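Local coordinates for protein D-alanine--D-alanine ligase (Coxiella burnetii, PDB 3TQT) that joins two D-alanine molecules at the expense of ATP, yielding the D-alanyl-D-alanine dipeptide used in peptidoglycan synthesis, at residues Ile326-Tyr329 / Pro330-Glu334. Numbering follows the deposited sequence.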
ATOM      1  N   ILE A 326      26.098   6.964  -9.812  1.00 31.82           N
ATOM      2  CA  ILE A 326      26.760   5.668  -9.922  1.00 29.24           C
ATOM      3  C   ILE A 326      25.826   4.516  -9.558  1.00 30.89           C
ATOM      4  O   ILE A 326      26.250   3.358  -9.499  1.00 28.91           O
ATOM      5  CB  ILE A 326      27.983   5.585  -9.003  1.00 35.55           C
ATOM      6  CG1 ILE A 326      27.543   5.610  -7.534  1.00 38.78           C
ATOM      7  CG2 ILE A 326      28.961   6.698  -9.316  1.00 44.42           C
ATOM      8  CD1 ILE A 326      28.666   5.331  -6.555  1.00 44.44           C
ATOM      9  N   SER A 327      24.558   4.833  -9.310  1.00 28.50           N
ATOM     10  CA  SER A 327      23.591   3.823  -8.905  1.00 27.76           C
ATOM     11  C   SER A 327      23.211   2.918 -10.067  1.00 30.72           C
ATOM     12  O   SER A 327      23.120   3.370 -11.214  1.00 24.71           O
ATOM     13  CB  SER A 327      22.341   4.477  -8.325  1.00 25.62           C
ATOM     14  OG  SER A 327      22.619   5.025  -7.056  1.00 26.73           O
ATOM     15  N   MET A 328      22.968   1.645  -9.758  1.00 25.92           N
ATOM     16  CA  MET A 328      22.720   0.648 -10.792  1.00 23.99           C
ATOM     17  C   MET A 328      21.521   0.954 -11.680  1.00 24.26           C
ATOM     18  O   MET A 328      21.574   0.729 -12.886  1.00 24.49           O
ATOM     19  CB  MET A 328      22.608  -0.760 -10.189  1.00 20.28           C
ATOM     20  CG  MET A 328      24.000  -1.372  -9.846  1.00 24.35           C
ATOM     21  SD  MET A 328      25.011  -1.589 -11.321  1.00 32.27           S
ATOM     22  CE  MET A 328      24.240  -3.000 -12.088  1.00 37.16           C
ATOM     23  N   TYR A 329      20.432   1.452 -11.104  1.00 21.19           N
ATOM     24  CA  TYR A 329      19.260   1.692 -11.940  1.00 22.92           C
ATOM     25  C   TYR A 329      19.563   2.640 -13.121  1.00 24.85           C
ATOM     26  O   TYR A 329      19.416   2.252 -14.271  1.00 22.14           O
ATOM     27  CB  TYR A 329      18.039   2.154 -11.138  1.00 16.98           C
ATOM     28  CG  TYR A 329      16.809   2.198 -12.019  1.00 17.38           C
ATOM     29  CD1 TYR A 329      15.987   1.081 -12.158  1.00 20.20           C
ATOM     30  CD2 TYR A 329      16.508   3.331 -12.754  1.00 16.39           C
ATOM     31  CE1 TYR A 329      14.877   1.108 -12.994  1.00 24.56           C
ATOM     32  CE2 TYR A 329      15.405   3.366 -13.585  1.00 23.84           C
ATOM     33  CZ  TYR A 329      14.597   2.261 -13.704  1.00 21.70           C
ATOM     34  OH  TYR A 329      13.508   2.310 -14.545  1.00 21.98           O
ATOM     35  N   PRO A 330      19.998   3.875 -12.843  1.00 22.27           N
ATOM     36  CA  PRO A 330      20.356   4.710 -13.993  1.00 29.78           C
ATOM     37  C   PRO A 330      21.540   4.168 -14.796  1.00 25.79           C
ATOM     38  O   PRO A 330      21.499   4.300 -16.015  1.00 29.78           O
ATOM     39  CB  PRO A 330      20.707   6.060 -13.364  1.00 29.24           C
ATOM     40  CG  PRO A 330      20.977   5.768 -11.917  1.00 21.21           C
ATOM     41  CD  PRO A 330      20.060   4.626 -11.580  1.00 27.04           C
ATOM     42  N   LYS A 331      22.557   3.591 -14.150  1.00 24.41           N
ATOM     43  CA  LYS A 331      23.714   3.080 -14.886  1.00 26.60           C
ATOM     44  C   LYS A 331      23.330   1.974 -15.870  1.00 27.03           C
ATOM     45  O   LYS A 331      23.818   1.939 -16.990  1.00 23.51           O
ATOM     46  CB  LYS A 331      24.799   2.569 -13.940  1.00 35.06           C
ATOM     47  CG  LYS A 331      25.678   3.647 -13.357  1.00 52.17           C
ATOM     48  CD  LYS A 331      26.750   3.028 -12.460  1.00 65.36           C
ATOM     49  CE  LYS A 331      27.512   1.922 -13.182  1.00 74.92           C
ATOM     50  NZ  LYS A 331      28.556   1.286 -12.324  1.00 79.34           N
ATOM     51  N   MET A 332      22.467   1.059 -15.450  1.00 25.92           N
ATOM     52  CA  MET A 332      22.012   0.009 -16.353  1.00 25.51           C
ATOM     53  C   MET A 332      21.288   0.585 -17.569  1.00 25.09           C
ATOM     54  O   MET A 332      21.531   0.162 -18.707  1.00 25.93           O
ATOM     55  CB  MET A 332      21.121  -0.992 -15.621  1.00 20.17           C
ATOM     56  CG  MET A 332      21.922  -1.957 -14.763  1.00 24.48           C
ATOM     57  SD  MET A 332      20.902  -3.255 -14.067  1.00 26.35           S
ATOM     58  CE  MET A 332      20.030  -2.374 -12.773  1.00 28.25           C
ATOM     59  N   TRP A 333      20.397   1.551 -17.343  1.00 26.13           N
ATOM     60  CA  TRP A 333      19.743   2.193 -18.484  1.00 28.18           C
ATOM     61  C   TRP A 333      20.742   2.888 -19.401  1.00 29.76           C
ATOM     62  O   TRP A 333      20.662   2.751 -20.620  1.00 30.28           O
ATOM     63  CB  TRP A 333      18.609   3.140 -18.066  1.00 21.04           C
ATOM     64  CG  TRP A 333      17.335   2.390 -17.851  1.00 24.33           C
ATOM     65  CD1 TRP A 333      16.581   2.349 -16.712  1.00 25.71           C
ATOM     66  CD2 TRP A 333      16.693   1.516 -18.788  1.00 28.56           C
ATOM     67  NE1 TRP A 333      15.504   1.523 -16.891  1.00 23.70           N
ATOM     68  CE2 TRP A 333      15.547   0.998 -18.154  1.00 25.58           C
ATOM     69  CE3 TRP A 333      16.974   1.127 -20.103  1.00 29.26           C
ATOM     70  CZ2 TRP A 333      14.680   0.112 -18.792  1.00 27.87           C
ATOM     71  CZ3 TRP A 333      16.112   0.250 -20.735  1.00 27.59           C
ATOM     72  CH2 TRP A 333      14.975  -0.244 -20.080  1.00 25.26           C
ATOM     73  N   GLU A 334      21.683   3.628 -18.824  1.00 27.08           N
ATOM     74  CA  GLU A 334      22.692   4.301 -19.647  1.00 26.84           C
ATOM     75  C   GLU A 334      23.414   3.277 -20.502  1.00 29.77           C
ATOM     76  O   GLU A 334      23.696   3.514 -21.675  1.00 34.53           O
ATOM     77  CB  GLU A 334      23.703   5.055 -18.784  1.00 29.87           C
ATOM     78  CG  GLU A 334      23.114   6.133 -17.910  1.00 48.24           C
ATOM     79  CD  GLU A 334      24.181   7.008 -17.284  1.00 66.14           C
ATOM     80  OE1 GLU A 334      25.331   6.985 -17.774  1.00 68.21           O
ATOM     81  OE2 GLU A 334      23.866   7.714 -16.302  1.00 73.44           O
TER
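The carbonyls of S327, M328 and Y329 accept the amide hydrogens of K331, M332 and W333 in turn, the i to i+4 pattern that starts helix 328-335. K331 N reaches S327 O at 3.0 Å, whereas the bond from W333 N to Y329 O is weak. The aliphatic chain of K331 runs back over the turn's carbonyls, its CD 3.0 Å from I326 O, close but not hydrogen-bonded.

One turn apart, Y329 and W333 run side by side. The phenol reaches the indole because chi1 of Y329 (-172°) swings CG away from the backbone N; the indole edge is directed at the phenol face in an offset edge-to-face pair with planes at 72°. NE1 of W333 gives OH of Y329 a weak, bent hydrogen bond of 3.2 Å. CE of M328 meets CG of M332 at 3.7 Å, and M328 packs against E231, a predicted ATP-binding residue.

Packing of both rings on A233 and the bond of Y329 OH to V234 O join the helix to strand 228-236 of the five-stranded antiparallel sheet, within the ATP-grasp region. A carbonyl only accepts, so the phenol gives its proton to V234 O, the stronger hold, and accepts weakly from NE1, an added restraint.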